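Local coordinates for protein minor fimbrium subunit Mfa5 (PDB 6TO1) that serves as an accessory tip subunit of the minor fimbriae, the surface pili that mediate adhesion to host cells and other bacteria and biofilm formation, at residues T191-L194 / C195-R199; D431-L435 / L436-N440; G575-V578 / P579-K583. All coordinates share one frame; numbering follows the deposited sequence. Where two conformers were deposited one is given.

Contact 1: T191-L194 / C195-R199; sequences TAFL and CQKIR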
loop_
_atom_site.group_PDB
_atom_site.type_symbol
_atom_site.label_atom_id
_atom_site.label_comp_id
_atom_site.label_asym_id
_atom_site.label_seq_id
_atom_site.Cartn_x
_atom_site.Cartn_y
_atom_site.Cartn_z
ATOM N N THR A 191 4.923 -19.390 -19.080
ATOM C CA THR A 191 4.609 -20.659 -18.431
ATOM C C THR A 191 4.632 -21.818 -19.419
ATOM O O THR A 191 5.081 -22.914 -19.078
ATOM C CB THR A 191 3.255 -20.590 -17.734
ATOM O OG1 THR A 191 2.225 -20.308 -18.697
ATOM C CG2 THR A 191 3.260 -19.512 -16.686
ATOM N N ALA A 192 4.186 -21.603 -20.662
ATOM C CA ALA A 192 4.177 -22.716 -21.613
ATOM C C ALA A 192 5.594 -23.153 -21.978
ATOM O O ALA A 192 5.860 -24.347 -22.152
ATOM C CB ALA A 192 3.416 -22.326 -22.882
ATOM N N PHE A 193 6.502 -22.197 -22.141
ATOM C CA PHE A 193 7.895 -22.507 -22.397
ATOM C C PHE A 193 8.499 -23.273 -21.221
ATOM O O PHE A 193 9.151 -24.299 -21.404
ATOM C CB PHE A 193 8.667 -21.207 -22.655
ATOM C CG PHE A 193 10.103 -21.415 -23.015
ATOM C CD1 PHE A 193 10.477 -21.740 -24.303
ATOM C CD2 PHE A 193 11.088 -21.319 -22.040
ATOM C CE1 PHE A 193 11.803 -21.957 -24.613
ATOM C CE2 PHE A 193 12.404 -21.536 -22.341
ATOM C CZ PHE A 193 12.776 -21.842 -23.631
ATOM N N LEU A 194 8.305 -22.770 -20.006
ATOM C CA LEU A 194 8.874 -23.435 -18.841
ATOM C C LEU A 194 8.342 -24.855 -18.705
ATOM O O LEU A 194 9.105 -25.798 -18.462
ATOM C CB LEU A 194 8.553 -22.612 -17.589
ATOM C CG LEU A 194 9.297 -21.280 -17.397
ATOM C CD1 LEU A 194 8.578 -20.475 -16.309
ATOM C CD2 LEU A 194 10.761 -21.501 -17.064
ATOM N N CYS A 195 7.034 -25.041 -18.897
ATOM C CA CYS A 195 6.459 -26.362 -18.683
ATOM C C CYS A 195 6.914 -27.336 -19.748
ATOM O O CYS A 195 7.088 -28.525 -19.465
ATOM C CB CYS A 195 4.935 -26.275 -18.631
ATOM S SG CYS A 195 4.317 -25.505 -17.099
ATOM N N GLN A 196 7.143 -26.851 -20.965
ATOM C CA GLN A 196 7.660 -27.701 -22.025
ATOM C C GLN A 196 9.061 -28.196 -21.686
ATOM O O GLN A 196 9.382 -29.368 -21.905
ATOM C CB GLN A 196 7.630 -26.922 -23.341
ATOM C CG GLN A 196 7.799 -27.771 -24.568
ATOM C CD GLN A 196 9.239 -28.183 -24.762
ATOM O OE1 GLN A 196 10.139 -27.342 -24.732
ATOM N NE2 GLN A 196 9.472 -29.483 -24.941
ATOM N N LYS A 197 9.900 -27.328 -21.119
ATOM C CA LYS A 197 11.239 -27.768 -20.745
ATOM C C LYS A 197 11.192 -28.788 -19.614
ATOM O O LYS A 197 11.987 -29.735 -19.591
ATOM C CB LYS A 197 12.088 -26.565 -20.353
ATOM C CG LYS A 197 12.342 -25.590 -21.482
ATOM C CD LYS A 197 13.183 -26.226 -22.558
ATOM C CE LYS A 197 13.554 -25.213 -23.639
ATOM N NZ LYS A 197 14.331 -25.868 -24.725
ATOM N N ILE A 198 10.267 -28.610 -18.663
ATOM C CA ILE A 198 10.133 -29.562 -17.566
ATOM C C ILE A 198 9.671 -30.912 -18.088
ATOM O O ILE A 198 10.156 -31.965 -17.650
ATOM C CB ILE A 198 9.175 -29.000 -16.499
ATOM C CG1 ILE A 198 9.751 -27.723 -15.886
ATOM C CG2 ILE A 198 8.864 -30.056 -15.468
ATOM C CD1 ILE A 198 8.806 -27.035 -14.944
ATOM N N ARG A 199 8.732 -30.914 -19.045
ATOM C CA ARG A 199 8.257 -32.174 -19.610
ATOM C C ARG A 199 9.344 -32.904 -20.379
ATOM O O ARG A 199 9.240 -34.123 -20.559
ATOM C CB ARG A 199 7.049 -31.937 -20.535
ATOM C CG ARG A 199 5.789 -31.643 -19.765
ATOM C CD ARG A 199 4.544 -31.753 -20.654
ATOM N NE ARG A 199 4.685 -30.892 -21.811
ATOM C CZ ARG A 199 4.281 -29.631 -21.853
ATOM N NH1 ARG A 199 3.691 -29.086 -20.803
ATOM N NH2 ARG A 199 4.456 -28.920 -22.957
HETATM O O HOH W 1 3.448 -26.039 -22.304
#
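The phenyl ring of Phe193 has the bent aliphatic chain of Lys197, one helical turn further on, against one face. Lys197 CG sits 4.1 Å above the ring plane and is displaced toward the rim. Beyond it the chain runs obliquely past the ring, bringing Lys197 CE within 3.5 Å of Phe193 CZ. Phe193 reaches this place because its CG is anti to the backbone N (chi1 -176°), while the lysine bends at chi2 (-66°). The other flat group, the guanidinium of Arg199, folds back over the preceding helical turn. Cys195 O lies 3.6 Å above the guanidinium plane, also toward the rim, with Gln196 CA on the same face. At the edge and in the plane is a water that accepts from Arg199 NH2 (3.1 Å) and donates to Ala192 O (3.0 Å). Ala192 O thereby serves two donors, since Gln196 N is bonded to it as well. Arg199 NH1 is held by Gln154 OE1 of helix 143-160.

Beneath these groups runs the regular i to i+4 ladder, from Cys195 N to Thr191 O (2.9 Å) through to Ile198 N to Leu194 O (3.0 Å). Leu194, Cys195 and Ile198 turn inward onto Val157, and Leu194 and Ile198 also meet Leu174 of strand 170-177. The amphipathic helix is thus seated on the von Willebrand factor A domain by apolar side chains, while its outer side carries the methylene-to-ring contact and a water bridge that ties the arginine to a backbone carbonyl.

Contact 2: D431-L435 / L436-N440; sequences DVTHL and LNVSN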
loop_
_atom_site.group_PDB
_atom_site.type_symbol
_atom_site.label_atom_id
_atom_site.label_comp_id
_atom_site.label_asym_id
_atom_site.label_seq_id
_atom_site.Cartn_x
_atom_site.Cartn_y
_atom_site.Cartn_z
ATOM N N ASP A 431 -11.997 17.248 20.747
ATOM C CA ASP A 431 -12.229 16.079 19.917
ATOM C C ASP A 431 -13.607 16.170 19.283
ATOM O O ASP A 431 -14.614 16.271 19.990
ATOM C CB ASP A 431 -12.096 14.825 20.768
ATOM C CG ASP A 431 -12.567 13.603 20.054
ATOM O OD1 ASP A 431 -12.202 13.431 18.879
ATOM O OD2 ASP A 431 -13.311 12.822 20.660
ATOM N N VAL A 432 -13.651 16.151 17.954
ATOM C CA VAL A 432 -14.911 16.226 17.230
ATOM C C VAL A 432 -15.166 14.961 16.424
ATOM O O VAL A 432 -16.034 14.947 15.550
ATOM C CB VAL A 432 -14.974 17.479 16.334
ATOM C CG1 VAL A 432 -14.851 18.737 17.199
ATOM C CG2 VAL A 432 -13.891 17.479 15.239
ATOM N N THR A 433 -14.426 13.888 16.733
ATOM C CA THR A 433 -14.553 12.642 15.986
ATOM C C THR A 433 -16.001 12.186 15.886
ATOM O O THR A 433 -16.451 11.741 14.827
ATOM C CB THR A 433 -13.700 11.550 16.632
ATOM O OG1 THR A 433 -12.342 11.992 16.738
ATOM C CG2 THR A 433 -13.756 10.278 15.816
ATOM N N HIS A 434 -16.762 12.303 16.965
ATOM C CA HIS A 434 -18.126 11.783 16.971
ATOM C C HIS A 434 -19.158 12.804 16.523
ATOM O O HIS A 434 -20.350 12.492 16.526
ATOM C CB HIS A 434 -18.448 11.247 18.371
ATOM C CG HIS A 434 -17.369 10.360 18.908
ATOM N ND1 HIS A 434 -17.147 9.090 18.422
ATOM C CD2 HIS A 434 -16.407 10.583 19.832
ATOM C CE1 HIS A 434 -16.113 8.557 19.046
ATOM N NE2 HIS A 434 -15.646 9.442 19.907
ATOM N N LEU A 435 -18.729 13.987 16.093
ATOM C CA LEU A 435 -19.616 14.970 15.491
ATOM C C LEU A 435 -19.484 15.021 13.975
ATOM O O LEU A 435 -20.265 15.728 13.321
ATOM C CB LEU A 435 -19.317 16.349 16.072
ATOM C CG LEU A 435 -19.518 16.485 17.588
ATOM C CD1 LEU A 435 -19.116 17.867 18.068
ATOM C CD2 LEU A 435 -20.968 16.178 17.910
ATOM N N LEU A 436 -18.507 14.300 13.422
ATOM C CA LEU A 436 -18.251 14.155 11.996
ATOM C C LEU A 436 -18.410 12.692 11.593
ATOM O O LEU A 436 -18.509 11.798 12.434
ATOM C CB LEU A 436 -16.829 14.609 11.643
ATOM C CG LEU A 436 -16.582 16.100 11.507
ATOM C CD1 LEU A 436 -17.007 16.850 12.744
ATOM C CD2 LEU A 436 -15.101 16.368 11.234
ATOM N N ASN A 437 -18.406 12.434 10.290
ATOM C CA ASN A 437 -18.343 11.068 9.767
ATOM C C ASN A 437 -16.875 10.784 9.457
ATOM O O ASN A 437 -16.316 11.360 8.519
ATOM C CB ASN A 437 -19.227 10.928 8.531
ATOM C CG ASN A 437 -19.201 9.532 7.946
ATOM O OD1 ASN A 437 -18.620 8.606 8.519
ATOM N ND2 ASN A 437 -19.840 9.373 6.790
ATOM N N VAL A 438 -16.253 9.912 10.252
ATOM C CA VAL A 438 -14.814 9.652 10.198
ATOM C C VAL A 438 -14.599 8.150 10.059
ATOM O O VAL A 438 -14.991 7.393 10.950
ATOM C CB VAL A 438 -14.108 10.166 11.466
ATOM C CG1 VAL A 438 -12.625 9.795 11.443
ATOM C CG2 VAL A 438 -14.291 11.644 11.613
ATOM N N SER A 439 -13.968 7.720 8.960
ATOM C CA SER A 439 -13.836 6.284 8.718
ATOM C C SER A 439 -12.711 5.665 9.535
ATOM O O SER A 439 -12.796 4.490 9.901
ATOM C CB SER A 439 -13.617 6.014 7.230
ATOM O OG SER A 439 -12.295 6.366 6.854
ATOM N N ASN A 440 -11.674 6.436 9.842
ATOM C CA ASN A 440 -10.450 5.941 10.452
ATOM C C ASN A 440 -9.859 7.081 11.272
ATOM O O ASN A 440 -9.801 8.215 10.793
ATOM C CB ASN A 440 -9.403 5.510 9.408
ATOM C CG ASN A 440 -9.852 4.348 8.549
ATOM O OD1 ASN A 440 -10.577 4.512 7.563
ATOM N ND2 ASN A 440 -9.384 3.158 8.896
#
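Val432 and Leu436 meet across a tight turn; Asp431, just before it, braces it from the polar side. Asp431 OD1 takes two bonds from Thr433. The hydroxyl OG1 donates to its syn lone pair at 2.6 Å, whereas the backbone N, 3.1 Å away, approaches from above the carboxylate plane, 60° out of it. The second bond makes this an Asx turn, and together the two fix the rotation of the carboxylate.

At Val432, chi1 of -60° sets CG1 anti to the carbonyl carbon and leaves CG2 in the crowded position between backbone N and carbonyl carbon, from where it touches Leu436 CD1 at 4.0 Å, the two side chains passing at an angle. The carbonyl of Val432 closes the turn: Leu435 N donates to its O at 2.9 Å, and Leu436 N adds a weak, strongly bent bond (3.3 Å, 125°). Thr433 OG1, besides donating to the aspartate, is bonded to Val443 N of strand 442-446. The backbone oxygen of Thr433 faces the next segment, with Val438 CG2 3.9 Å from it. Next in contact is Leu435, whose CB lies 4.1 Å from Leu436 CD1, so this one methyl rests against both Val432 and Leu435. Leu426 lies against all three of these apolar side chains, and Tyr469 flanks Leu436.

Strand 430-431 forms the edge of one antiparallel sheet, whereas strand 437-438 pairs with strand 463-473 of another; Val432 and Val438 both touch Val443. An Asx turn running into a type I beta turn over Val432 to Leu435 thus makes the connection by which the chain passes from sheet to sheet in a beta-sandwich-like domain.

Contact 3: G575-V578 / P579-K583; sequences GHIV and PKWIK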
loop_
_atom_site.group_PDB
_atom_site.type_symbol
_atom_site.label_atom_id
_atom_site.label_comp_id
_atom_site.label_asym_id
_atom_site.label_seq_id
_atom_site.Cartn_x
_atom_site.Cartn_y
_atom_site.Cartn_z
ATOM N N GLY A 575 -39.221 28.980 -6.407
ATOM C CA GLY A 575 -37.834 28.766 -6.092
ATOM C C GLY A 575 -37.433 29.220 -4.709
ATOM O O GLY A 575 -36.419 28.747 -4.184
ATOM N N HIS A 576 -38.198 30.113 -4.103
ATOM C CA HIS A 576 -37.867 30.592 -2.772
ATOM C C HIS A 576 -38.348 29.609 -1.722
ATOM O O HIS A 576 -39.243 28.794 -1.953
ATOM C CB HIS A 576 -38.446 31.990 -2.598
ATOM C CG HIS A 576 -38.142 32.881 -3.762
ATOM N ND1 HIS A 576 -36.862 33.069 -4.233
ATOM C CD2 HIS A 576 -38.950 33.593 -4.584
ATOM C CE1 HIS A 576 -36.888 33.877 -5.279
ATOM N NE2 HIS A 576 -38.145 34.212 -5.510
ATOM N N ILE A 577 -37.688 29.653 -0.570
ATOM C CA ILE A 577 -37.928 28.702 0.502
ATOM C C ILE A 577 -38.359 29.468 1.743
ATOM O O ILE A 577 -37.572 30.244 2.303
ATOM C CB ILE A 577 -36.682 27.854 0.804
ATOM C CG1 ILE A 577 -36.237 27.071 -0.431
ATOM C CG2 ILE A 577 -36.977 26.948 1.961
ATOM C CD1 ILE A 577 -34.812 26.458 -0.295
ATOM N N VAL A 578 -39.584 29.212 2.205
ATOM C CA VAL A 578 -40.084 29.871 3.410
ATOM C C VAL A 578 -39.122 29.562 4.547
ATOM O O VAL A 578 -38.547 28.468 4.588
ATOM C CB VAL A 578 -41.513 29.432 3.789
ATOM C CG1 VAL A 578 -42.414 29.463 2.585
ATOM C CG2 VAL A 578 -41.496 28.053 4.444
ATOM N N PRO A 579 -38.934 30.474 5.508
ATOM C CA PRO A 579 -39.576 31.788 5.572
ATOM C C PRO A 579 -38.810 32.945 4.930
ATOM O O PRO A 579 -39.391 34.008 4.724
ATOM C CB PRO A 579 -39.686 32.028 7.084
ATOM C CG PRO A 579 -38.473 31.348 7.636
ATOM C CD PRO A 579 -38.152 30.185 6.721
ATOM N N LYS A 580 -37.533 32.743 4.596
ATOM C CA LYS A 580 -36.664 33.868 4.297
ATOM C C LYS A 580 -35.672 33.669 3.163
ATOM O O LYS A 580 -34.986 34.638 2.814
ATOM C CB LYS A 580 -35.883 34.241 5.572
ATOM C CG LYS A 580 -34.964 33.121 6.071
ATOM C CD LYS A 580 -34.657 33.264 7.541
ATOM C CE LYS A 580 -33.184 33.099 7.830
ATOM N NZ LYS A 580 -32.946 32.991 9.292
ATOM N N TRP A 581 -35.608 32.491 2.532
ATOM C CA TRP A 581 -34.505 32.180 1.619
ATOM C C TRP A 581 -34.858 32.511 0.172
ATOM O O TRP A 581 -35.671 31.835 -0.467
ATOM C CB TRP A 581 -34.091 30.713 1.776
ATOM C CG TRP A 581 -33.765 30.328 3.161
ATOM C CD1 TRP A 581 -34.539 29.608 4.017
ATOM C CD2 TRP A 581 -32.554 30.613 3.868
ATOM N NE1 TRP A 581 -33.900 29.452 5.217
ATOM C CE2 TRP A 581 -32.679 30.066 5.150
ATOM C CE3 TRP A 581 -31.386 31.308 3.543
ATOM C CZ2 TRP A 581 -31.669 30.164 6.107
ATOM C CZ3 TRP A 581 -30.388 31.415 4.506
ATOM C CH2 TRP A 581 -30.531 30.849 5.757
ATOM N N ILE A 582 -34.216 33.547 -0.355
ATOM C CA ILE A 582 -34.466 34.038 -1.706
ATOM C C ILE A 582 -33.481 33.364 -2.649
ATOM O O ILE A 582 -32.264 33.541 -2.517
ATOM C CB ILE A 582 -34.335 35.569 -1.773
ATOM C CG1 ILE A 582 -35.284 36.196 -0.748
ATOM C CG2 ILE A 582 -34.526 36.052 -3.167
ATOM C CD1 ILE A 582 -35.048 37.678 -0.509
ATOM N N LYS A 583 -34.011 32.612 -3.607
ATOM C CA LYS A 583 -33.174 31.908 -4.566
ATOM C C LYS A 583 -32.348 32.881 -5.391
ATOM O O LYS A 583 -32.872 33.847 -5.957
ATOM C CB LYS A 583 -34.048 31.062 -5.485
ATOM C CG LYS A 583 -33.264 30.205 -6.489
ATOM C CD LYS A 583 -34.077 28.971 -6.875
ATOM C CE LYS A 583 -33.249 27.979 -7.703
ATOM N NZ LYS A 583 -33.907 26.641 -7.746
HETATM O O HOH W 2 -35.423 26.544 -4.826
#
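His576 lays its imidazole beside the backbone of Ile582 and Lys583. Its CE1 rests 3.8 Å from Ile582 CG2. With CG beside the backbone N (chi1 -47°), the ring presents ND1 to Lys583 N, which donates to it at 3.0 Å and lies almost in the ring plane. ND1 therefore acts as an acceptor, consistent with any proton of a neutral ring being on NE2. The imidazole thus takes the N-H of Lys583, a side-chain acceptor beside the backbone bonds of the Ile577-Trp581 pair.

Lys583 lays its methylenes along Gly575: CB lies 3.6 Å from Gly575 O, and CD packs 3.8 Å from Gly575 CA, where no side chain intervenes.

Further along, Ile577 and Trp581 form an antiparallel hydrogen-bonded pair. Ile577 N donates nearly straight (171°) to Trp581 O, and Trp581 N returns a 3.0 Å bond to Ile577 O, which also receives a weak one from Lys580 N. The CB atoms of Ile577 and Trp581 meet at 4.0 Å. The indole has Ile577 O and Val578 O at its edge, near its plane, and Lys580 CG 3.8 Å above one face. The chain reverses through a type VI turn, with a cis peptide bond between Val578 and Pro579.

Ile577 and Trp581 also touch Tyr530; in the loop between strands 90-98 and 110-119, Ile577 meets Met103, and Trp581 meets Asn107 and Pro108. Lys580 and Trp581 together oppose Ile577 in a classic beta bulge, which, beside a cis-proline turn, forms a hairpin-like approach to strand 582-583 and its antiparallel pairing with strand 530-539.

How the contacts relate
The three contacts are strung along an elongated chain without touching: contacts 1 and 3 have centres about 75 Å apart, contacts 2 and 3 about 32 Å. No secondary-structure element is shared. Contact 1 is helical and partly buried, one side seated on the von Willebrand factor A domain. Contact 2 lies at the surface of a beta domain, and contact 3, again partly buried, leads into a strand of another sheet further along. Their chemistry follows: a regular backbone ladder in 191-199, a carboxylate gripping a turn in 431-440, and an imidazole joining backbone bonds at a bulge in 575-583. Apolar contacts back the polar ones in all three.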